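Long-range contact in uridylate-specific endoribonuclease nsp11 (Prrsv 16244b, PDB 5EYI), which probably cleaves viral RNA at uridylates, degrading polyuridine tracts made during replication and so preventing activation of host double-stranded RNA sensors: residues P75-G83 / T107-L118. The protein carries 1 engineered substitution. Residues are numbered along the deposited sequence; the frame is centred on the assembly and turned at random.
Sequences PSVFLGTPG and TGRIEVDCREYL
The boundary between the N-terminal domain of nsp11 and its NendoU catalytic domain is crossed here by a contact held by one backbone bond and a few apolar branches: Val-77, Leu-79 and Gly-80 meet Thr-107, Gly-108 and Val-112. Gly-80 N gives a nearly straight hydrogen bond (166°) to Thr-107 O at 3.0 Å, and the same carbonyl oxygen receives a CA-H...O contact from Leu-79 CA. Just beyond strand 76-78, Leu-79 sends its two methyls to different partners. CD1 presses on Val-112 CG2 at 3.4 Å, tight for two carbons, while also reaching over Arg-109 CG; CD2 rests against Cys-114 SG at 4.1 Å. The other branch of Val-112 faces the strand, where Val-77 CG1, set anti to its own nitrogen (chi1 179°), meets Val-112 CG1 at 3.5 Å and, crossing at about a right angle, Glu-111 CB at 4.0 Å; the Glu-111 carboxylate turns to Lys-10. Farther along, Leu-118 CD1 lies against Gly-80 O and Pro-82 CD. Leu-118 CG also sits 3.6 Å above the centre of the Arg-109 guanidinium, whose plane is fixed at its edge by NE to Thr-107 OG1 (2.9 Å) and by NH1 to Glu-116 O; NH1 also forms a salt bridge with Glu-122, and NH2 bonds to Asp-182 O. With Gly-108 at the N-cap, Cys-114 N bonded to Arg-109 O and Asp-113 N to Ile-110 O, this is a short helix closed by a Schellman motif, Asp-113 its C-prime residue, laid against a sheet-edge strand.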
loop_
_atom_site.group_PDB
_atom_site.type_symbol
_atom_site.label_atom_id
_atom_site.label_comp_id
_atom_site.label_asym_id
_atom_site.label_seq_id
_atom_site.Cartn_x
_atom_site.Cartn_y
_atom_site.Cartn_z
ATOM N N PRO A 75 36.046 -0.478 11.373
ATOM C CA PRO A 75 34.999 0.217 12.112
ATOM C C PRO A 75 34.325 1.374 11.349
ATOM O O PRO A 75 33.387 1.968 11.877
ATOM C CB PRO A 75 35.744 0.733 13.345
ATOM C CG PRO A 75 37.120 0.992 12.853
ATOM C CD PRO A 75 37.389 -0.003 11.753
ATOM N N SER A 76 34.776 1.683 10.129
ATOM C CA SER A 76 34.219 2.796 9.359
ATOM C C SER A 76 33.066 2.345 8.475
ATOM O O SER A 76 33.125 1.281 7.847
ATOM C CB SER A 76 35.296 3.435 8.488
ATOM O OG SER A 76 36.377 3.877 9.291
ATOM N N VAL A 77 32.031 3.182 8.439
ATOM C CA VAL A 77 30.857 2.981 7.612
ATOM C C VAL A 77 30.985 3.886 6.396
ATOM O O VAL A 77 31.343 5.062 6.523
ATOM C CB VAL A 77 29.571 3.359 8.379
ATOM C CG1 VAL A 77 28.339 3.171 7.508
ATOM C CG2 VAL A 77 29.445 2.541 9.657
ATOM N N PHE A 78 30.668 3.342 5.226
ATOM C CA PHE A 78 30.679 4.104 3.985
ATOM C C PHE A 78 29.316 4.039 3.320
ATOM O O PHE A 78 28.604 3.025 3.410
ATOM C CB PHE A 78 31.764 3.574 3.049
ATOM C CG PHE A 78 33.140 3.661 3.636
ATOM C CD1 PHE A 78 33.642 2.629 4.419
ATOM C CD2 PHE A 78 33.913 4.805 3.456
ATOM C CE1 PHE A 78 34.906 2.719 4.989
ATOM C CE2 PHE A 78 35.180 4.907 4.028
ATOM C CZ PHE A 78 35.680 3.860 4.795
ATOM N N LEU A 79 28.966 5.138 2.663
ATOM C CA LEU A 79 27.767 5.217 1.839
ATOM C C LEU A 79 27.881 4.309 0.624
ATOM O O LEU A 79 28.955 4.167 0.049
ATOM C CB LEU A 79 27.532 6.660 1.365
ATOM C CG LEU A 79 26.695 7.619 2.227
ATOM C CD1 LEU A 79 26.623 7.241 3.696
ATOM C CD2 LEU A 79 27.168 9.051 2.069
ATOM N N GLY A 80 26.763 3.705 0.242
ATOM C CA GLY A 80 26.667 3.008 -1.017
ATOM C C GLY A 80 26.625 4.011 -2.163
ATOM O O GLY A 80 26.163 5.151 -1.998
ATOM N N THR A 81 27.132 3.580 -3.313
ATOM C CA THR A 81 27.070 4.355 -4.540
ATOM C C THR A 81 26.092 3.643 -5.461
ATOM O O THR A 81 26.303 2.476 -5.765
ATOM C CB THR A 81 28.449 4.423 -5.214
ATOM O OG1 THR A 81 29.386 4.972 -4.293
ATOM C CG2 THR A 81 28.418 5.306 -6.478
ATOM N N PRO A 82 25.024 4.335 -5.911
ATOM C CA PRO A 82 24.056 3.722 -6.824
ATOM C C PRO A 82 24.728 3.022 -8.015
ATOM O O PRO A 82 25.635 3.589 -8.624
ATOM C CB PRO A 82 23.253 4.917 -7.332
ATOM C CG PRO A 82 23.372 5.946 -6.266
ATOM C CD PRO A 82 24.726 5.762 -5.666
ATOM N N GLY A 83 24.317 1.794 -8.310
ATOM C CA GLY A 83 24.863 1.054 -9.440
ATOM C C GLY A 83 26.252 0.463 -9.277
ATOM O O GLY A 83 26.737 -0.179 -10.203
ATOM N N THR A 107 21.375 2.472 2.406
ATOM C CA THR A 107 22.538 3.127 1.797
ATOM C C THR A 107 23.654 3.498 2.759
ATOM O O THR A 107 24.680 4.025 2.325
ATOM C CB THR A 107 22.089 4.401 1.080
ATOM O OG1 THR A 107 21.391 5.239 2.011
ATOM C CG2 THR A 107 21.181 4.049 -0.075
ATOM N N GLY A 108 23.462 3.251 4.054
ATOM C CA GLY A 108 24.430 3.644 5.078
ATOM C C GLY A 108 24.261 5.056 5.600
ATOM O O GLY A 108 24.991 5.471 6.516
ATOM N N ARG A 109 23.296 5.798 5.059
ATOM C CA ARG A 109 23.120 7.206 5.445
ATOM C C ARG A 109 22.668 7.374 6.889
ATOM O O ARG A 109 23.119 8.302 7.586
ATOM C CB ARG A 109 22.143 7.909 4.510
ATOM C CG ARG A 109 22.819 8.368 3.239
ATOM C CD ARG A 109 21.851 9.059 2.320
ATOM N NE ARG A 109 20.962 8.124 1.652
ATOM C CZ ARG A 109 20.105 8.462 0.692
ATOM N NH1 ARG A 109 20.041 9.727 0.270
ATOM N NH2 ARG A 109 19.328 7.532 0.143
ATOM N N ILE A 110 21.778 6.492 7.331
ATOM C CA ILE A 110 21.358 6.494 8.734
ATOM C C ILE A 110 22.565 6.281 9.673
ATOM O O ILE A 110 22.739 7.026 10.627
ATOM C CB ILE A 110 20.227 5.468 8.989
ATOM C CG1 ILE A 110 18.920 5.980 8.374
ATOM C CG2 ILE A 110 20.015 5.224 10.479
ATOM C CD1 ILE A 110 17.901 4.894 8.109
ATOM N N GLU A 111 23.420 5.307 9.367
ATOM C CA GLU A 111 24.513 4.949 10.274
ATOM C C GLU A 111 25.548 6.066 10.385
ATOM O O GLU A 111 26.044 6.316 11.478
ATOM C CB GLU A 111 25.177 3.624 9.890
ATOM C CG GLU A 111 24.354 2.380 10.234
ATOM C CD GLU A 111 23.206 2.119 9.264
ATOM O OE1 GLU A 111 23.055 2.867 8.266
ATOM O OE2 GLU A 111 22.443 1.163 9.508
ATOM N N VAL A 112 25.857 6.746 9.281
ATOM C CA VAL A 112 26.793 7.890 9.334
ATOM C C VAL A 112 26.119 9.232 9.585
ATOM O O VAL A 112 26.816 10.219 9.750
ATOM C CB VAL A 112 27.708 7.992 8.088
ATOM C CG1 VAL A 112 28.399 6.670 7.840
ATOM C CG2 VAL A 112 26.959 8.437 6.847
ATOM N N ASP A 113 24.785 9.257 9.620
ATOM C CA ASP A 113 23.985 10.475 9.784
ATOM C C ASP A 113 24.162 11.476 8.639
ATOM O O ASP A 113 24.153 12.692 8.852
ATOM C CB ASP A 113 24.251 11.144 11.149
ATOM C CG ASP A 113 23.112 12.055 11.590
ATOM O OD1 ASP A 113 21.942 11.793 11.249
ATOM O OD2 ASP A 113 23.391 13.043 12.284
ATOM N N CYS A 114 24.312 10.961 7.423
ATOM C CA CYS A 114 24.308 11.805 6.242
ATOM C C CYS A 114 22.879 11.919 5.739
ATOM O O CYS A 114 22.279 10.917 5.357
ATOM C CB CYS A 114 25.185 11.226 5.146
ATOM S SG CYS A 114 25.176 12.251 3.658
ATOM N N ARG A 115 22.342 13.138 5.724
ATOM C CA ARG A 115 20.951 13.369 5.318
ATOM C C ARG A 115 20.828 14.069 3.969
ATOM O O ARG A 115 19.837 14.742 3.702
ATOM C CB ARG A 115 20.238 14.144 6.412
ATOM C CG ARG A 115 20.473 13.498 7.764
ATOM C CD ARG A 115 19.495 13.962 8.799
ATOM N NE ARG A 115 19.744 13.296 10.067
ATOM C CZ ARG A 115 18.916 13.314 11.104
ATOM N NH1 ARG A 115 17.746 13.959 11.045
ATOM N NH2 ARG A 115 19.256 12.675 12.217
ATOM N N GLU A 116 21.821 13.857 3.108
ATOM C CA GLU A 116 21.856 14.432 1.777
ATOM C C GLU A 116 21.345 13.421 0.765
ATOM O O GLU A 116 21.435 12.210 0.971
ATOM C CB GLU A 116 23.294 14.823 1.406
ATOM C CG GLU A 116 24.009 15.715 2.416
ATOM C CD GLU A 116 23.304 17.045 2.647
ATOM O OE1 GLU A 116 22.828 17.666 1.669
ATOM O OE2 GLU A 116 23.225 17.480 3.819
ATOM N N TYR A 117 20.819 13.936 -0.336
ATOM C CA TYR A 117 20.518 13.138 -1.511
ATOM C C TYR A 117 21.815 12.562 -2.066
ATOM O O TYR A 117 22.861 13.193 -1.969
ATOM C CB TYR A 117 19.846 13.995 -2.581
ATOM C CG TYR A 117 18.460 14.478 -2.209
ATOM C CD1 TYR A 117 17.397 13.585 -2.096
ATOM C CD2 TYR A 117 18.211 15.829 -1.977
ATOM C CE1 TYR A 117 16.123 14.025 -1.764
ATOM C CE2 TYR A 117 16.941 16.280 -1.645
ATOM C CZ TYR A 117 15.901 15.380 -1.544
ATOM O OH TYR A 117 14.648 15.827 -1.210
ATOM N N LEU A 118 21.765 11.356 -2.608
ATOM C CA LEU A 118 22.968 10.759 -3.183
ATOM C C LEU A 118 23.291 11.367 -4.536
ATOM O O LEU A 118 24.448 11.383 -4.929
ATOM C CB LEU A 118 22.848 9.237 -3.299
ATOM C CG LEU A 118 22.653 8.472 -1.982
ATOM C CD1 LEU A 118 22.709 6.975 -2.245
ATOM C CD2 LEU A 118 23.685 8.857 -0.940
#